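Polyketide synthase (Synechococcus sp., PDB 4GOX) probably transfers a sulfo group from PAPS to an intermediate of the olefin synthase pathway, through its sulfotransferase domain, which here holds the by-product PAP. Local coordinates at residues R34-L39 with G260-F264. Residues are numbered along the deposited sequence; the frame is centred on the assembly and turned at random.
With A3P (adenosine-3'-5'-diphosphate), chain B.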
ATOM      1  N   ARG A  34      -0.407   9.502   2.241  1.00 34.61           N
ATOM      2  CA  ARG A  34       0.362  10.675   1.760  1.00 35.28           C
ATOM      3  C   ARG A  34       1.880  10.483   1.762  1.00 39.66           C
ATOM      4  O   ARG A  34       2.632  11.439   1.958  1.00 39.55           O
ATOM      5  CB  ARG A  34      -0.053  11.959   2.531  1.00 34.88           C
ATOM      6  CG  ARG A  34      -1.581  12.197   2.679  1.00 45.34           C
ATOM      7  CD  ARG A  34      -2.395  11.906   1.415  1.00 44.90           C
ATOM      8  NE  ARG A  34      -2.141  12.857   0.332  1.00 60.25           N
ATOM      9  CZ  ARG A  34      -2.453  12.649  -0.943  1.00 69.89           C
ATOM     10  NH1 ARG A  34      -2.217  13.586  -1.850  1.00 60.03           N
ATOM     11  NH2 ARG A  34      -2.978  11.489  -1.327  1.00 53.70           N
ATOM     12  N   SER A  35       2.320   9.240   1.520  1.00 37.13           N
ATOM     13  CA  SER A  35       3.721   8.827   1.603  1.00 36.24           C
ATOM     14  C   SER A  35       4.362   8.383   0.291  1.00 39.76           C
ATOM     15  O   SER A  35       5.485   7.882   0.310  1.00 38.54           O
ATOM     16  CB  SER A  35       3.868   7.730   2.660  1.00 38.06           C
ATOM     17  OG  SER A  35       3.486   8.208   3.939  1.00 38.99           O
ATOM     18  N   GLY A  36       3.677   8.610  -0.834  1.00 37.82           N
ATOM     19  CA  GLY A  36       4.169   8.210  -2.147  1.00 36.75           C
ATOM     20  C   GLY A  36       3.804   6.784  -2.490  1.00 38.52           C
ATOM     21  O   GLY A  36       4.395   6.189  -3.396  1.00 39.42           O
ATOM     22  N   SER A  37       2.794   6.232  -1.790  1.00 32.91           N
ATOM     23  CA  SER A  37       2.397   4.840  -2.017  1.00 31.81           C
ATOM     24  C   SER A  37       1.755   4.627  -3.402  1.00 35.32           C
ATOM     25  O   SER A  37       2.039   3.603  -4.025  1.00 35.19           O
ATOM     26  CB  SER A  37       1.511   4.326  -0.888  1.00 31.06           C
ATOM     27  OG  SER A  37       0.312   5.082  -0.804  1.00 37.78           O
ATOM     28  N   THR A  38       0.979   5.602  -3.908  1.00 32.35           N
ATOM     29  CA  THR A  38       0.373   5.486  -5.276  1.00 34.66           C
ATOM     30  C   THR A  38       1.484   5.522  -6.325  1.00 41.64           C
ATOM     31  O   THR A  38       1.472   4.699  -7.226  1.00 43.32           O
ATOM     32  CB  THR A  38      -0.726   6.559  -5.524  1.00 40.06           C
ATOM     33  OG1 THR A  38      -1.637   6.485  -4.423  1.00 40.07           O
ATOM     34  CG2 THR A  38      -1.506   6.342  -6.841  1.00 40.66           C
ATOM     35  N   LEU A  39       2.471   6.437  -6.166  1.00 39.53           N
ATOM     36  CA  LEU A  39       3.640   6.546  -7.049  1.00 39.77           C
ATOM     37  C   LEU A  39       4.407   5.217  -7.039  1.00 41.72           C
ATOM     38  O   LEU A  39       4.673   4.672  -8.105  1.00 41.71           O
ATOM     39  CB  LEU A  39       4.574   7.699  -6.622  1.00 39.95           C
ATOM     40  CG  LEU A  39       5.909   7.814  -7.391  1.00 44.18           C
ATOM     41  CD1 LEU A  39       5.707   8.353  -8.773  1.00 45.74           C
ATOM     42  CD2 LEU A  39       6.912   8.637  -6.619  1.00 44.77           C
ATOM     43  N   GLY A 260      -6.519   5.715  -4.229  1.00 71.03           N
ATOM     44  CA  GLY A 260      -5.136   6.165  -4.223  1.00 66.83           C
ATOM     45  C   GLY A 260      -5.057   7.676  -4.134  1.00 67.86           C
ATOM     46  O   GLY A 260      -6.003   8.321  -3.672  1.00 70.30           O
ATOM     47  N   ASP A 261      -3.938   8.255  -4.591  1.00 59.05           N
ATOM     48  CA  ASP A 261      -3.701   9.693  -4.544  1.00 57.95           C
ATOM     49  C   ASP A 261      -4.548  10.412  -5.592  1.00 63.82           C
ATOM     50  O   ASP A 261      -4.389  10.140  -6.787  1.00 65.31           O
ATOM     51  CB  ASP A 261      -2.197   9.984  -4.709  1.00 56.74           C
ATOM     52  CG  ASP A 261      -1.787  11.437  -4.871  1.00 57.82           C
ATOM     53  OD1 ASP A 261      -2.589  12.333  -4.514  1.00 61.67           O
ATOM     54  OD2 ASP A 261      -0.643  11.680  -5.286  1.00 55.43           O
ATOM     55  N   PRO A 262      -5.454  11.335  -5.182  1.00 62.13           N
ATOM     56  CA  PRO A 262      -6.299  12.027  -6.192  1.00 65.55           C
ATOM     57  C   PRO A 262      -5.530  12.991  -7.106  1.00 71.05           C
ATOM     58  O   PRO A 262      -5.954  13.233  -8.231  1.00 73.49           O
ATOM     59  CB  PRO A 262      -7.358  12.738  -5.349  1.00 69.38           C
ATOM     60  CG  PRO A 262      -6.720  12.931  -4.019  1.00 71.17           C
ATOM     61  CD  PRO A 262      -5.788  11.768  -3.806  1.00 62.76           C
ATOM     62  N   ASN A 263      -4.376  13.501  -6.632  1.00 66.38           N
ATOM     63  CA  ASN A 263      -3.527  14.433  -7.381  1.00 66.87           C
ATOM     64  C   ASN A 263      -2.444  13.710  -8.214  1.00 65.36           C
ATOM     65  O   ASN A 263      -1.596  14.387  -8.787  1.00 65.01           O
ATOM     66  CB  ASN A 263      -2.840  15.417  -6.398  1.00 68.87           C
ATOM     67  CG  ASN A 263      -3.735  16.075  -5.366  1.00 90.84           C
ATOM     68  OD1 ASN A 263      -4.895  16.424  -5.625  1.00 81.43           O
ATOM     69  ND2 ASN A 263      -3.182  16.307  -4.179  1.00 86.35           N
ATOM     70  N   PHE A 264      -2.437  12.356  -8.253  1.00 58.13           N
ATOM     71  CA  PHE A 264      -1.389  11.596  -8.942  1.00 55.94           C
ATOM     72  C   PHE A 264      -1.103  11.986 -10.383  1.00 63.55           C
ATOM     73  O   PHE A 264       0.065  12.137 -10.743  1.00 62.28           O
ATOM     74  CB  PHE A 264      -1.539  10.072  -8.775  1.00 54.75           C
ATOM     75  CG  PHE A 264      -0.403   9.282  -9.408  1.00 52.87           C
ATOM     76  CD1 PHE A 264       0.845   9.213  -8.799  1.00 51.42           C
ATOM     77  CD2 PHE A 264      -0.594   8.593 -10.599  1.00 52.64           C
ATOM     78  CE1 PHE A 264       1.890   8.506  -9.396  1.00 50.65           C
ATOM     79  CE2 PHE A 264       0.444   7.848 -11.168  1.00 53.64           C
ATOM     80  CZ  PHE A 264       1.683   7.829 -10.575  1.00 49.57           C
TER
HETATM   81  P1  A3P B 401       0.761  15.630  -2.288  1.00 53.27           P
HETATM   82  O1P A3P B 401      -0.164  16.068  -1.177  1.00 51.26           O
HETATM   83  O2P A3P B 401       0.044  15.560  -3.620  1.00 59.43           O
HETATM   84  O3P A3P B 401       2.120  16.274  -2.287  1.00 51.94           O
HETATM   85  P2  A3P B 401      -0.033   8.480  -1.294  1.00 41.91           P
HETATM   86  O4P A3P B 401       0.589   7.485  -0.357  1.00 42.54           O
HETATM   87  O5P A3P B 401      -1.296   9.139  -0.832  1.00 41.96           O
HETATM   88  O6P A3P B 401      -0.070   7.983  -2.721  1.00 44.54           O
HETATM   89  O5' A3P B 401       1.004   9.701  -1.372  1.00 43.47           O
HETATM   90  C5' A3P B 401       0.625  10.953  -1.969  1.00 42.40           C
HETATM   91  C4' A3P B 401       1.877  11.798  -2.181  1.00 42.93           C
HETATM   92  O4' A3P B 401       2.810  11.164  -3.046  1.00 43.45           O
HETATM   93  C3' A3P B 401       1.629  13.136  -2.849  1.00 44.91           C
HETATM   94  O3' A3P B 401       1.128  14.092  -1.921  1.00 52.41           O
HETATM   95  C2' A3P B 401       2.986  13.489  -3.419  1.00 44.90           C
HETATM   96  O2' A3P B 401       3.777  14.253  -2.504  1.00 47.39           O
HETATM   97  C1' A3P B 401       3.657  12.146  -3.650  1.00 46.46           C
HETATM   98  N9  A3P B 401       3.717  11.943  -5.116  1.00 50.47           N
HETATM   99  C8  A3P B 401       2.653  11.650  -5.917  1.00 51.19           C
HETATM  100  N7  A3P B 401       3.032  11.575  -7.213  1.00 52.04           N
HETATM  101  C5  A3P B 401       4.353  11.829  -7.246  1.00 50.74           C
HETATM  102  C6  A3P B 401       5.370  11.946  -8.309  1.00 49.96           C
HETATM  103  N6  A3P B 401       5.005  11.718  -9.584  1.00 50.00           N
HETATM  104  N1  A3P B 401       6.647  12.231  -7.951  1.00 51.52           N
HETATM  105  C2  A3P B 401       7.009  12.424  -6.657  1.00 51.35           C
HETATM  106  N3  A3P B 401       6.123  12.374  -5.635  1.00 50.19           N
HETATM  107  C4  A3P B 401       4.809  12.079  -5.864  1.00 49.98           C
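This is a direct contact, by salt bridge, hydrogen bond and apolar packing, that also lines the A3P site of a sulfotransferase: the P-loop-like segment 34-39, the family's 5'-phosphosulfate loop running into helix 37-45, meets loop 260-264. Backbone nitrogens of Ser35, Ser37 and Thr38 converge on the 5'-phosphate; Gly36 N donates to A3P O5' (2.9 Å), and Ser37 OG makes a very short hydrogen bond to A3P O4P (2.5 Å). Gly36, at the N-cap, has a positive phi that suits glycine. Thr38 OG1 donates to A3P O6P (2.8 Å) and accepts from Asp261 N (2.9 Å), so one hydroxyl ties phosphate to loop; a CB on Gly260 would come within a tight 3.1 Å of Thr38 OG1, and Gly260's backbone angles themselves call for glycine. Arg34 NH1 forms a salt bridge with Asp261 OD1 (3.0 Å), an oxygen that also accepts from Asn263 N in an Asx turn. Arg34 NH1 and Asn263 ND2 reach the 3'-phosphate through weak hydrogen bonds. Thr38 CG2 lies over the Phe264 ring, and Leu39 CD1 packs 3.9 Å from Phe264 CE1 beside the adenine. Segment 34-39 follows strand 26-30, central in the parallel sheet; Ser164 OG of helix 158-167 is hydrogen-bonded to Arg34 NE, Lys128 NZ of strand 124-129 to Thr38 OG1, and Tyr243 stacks on Phe264.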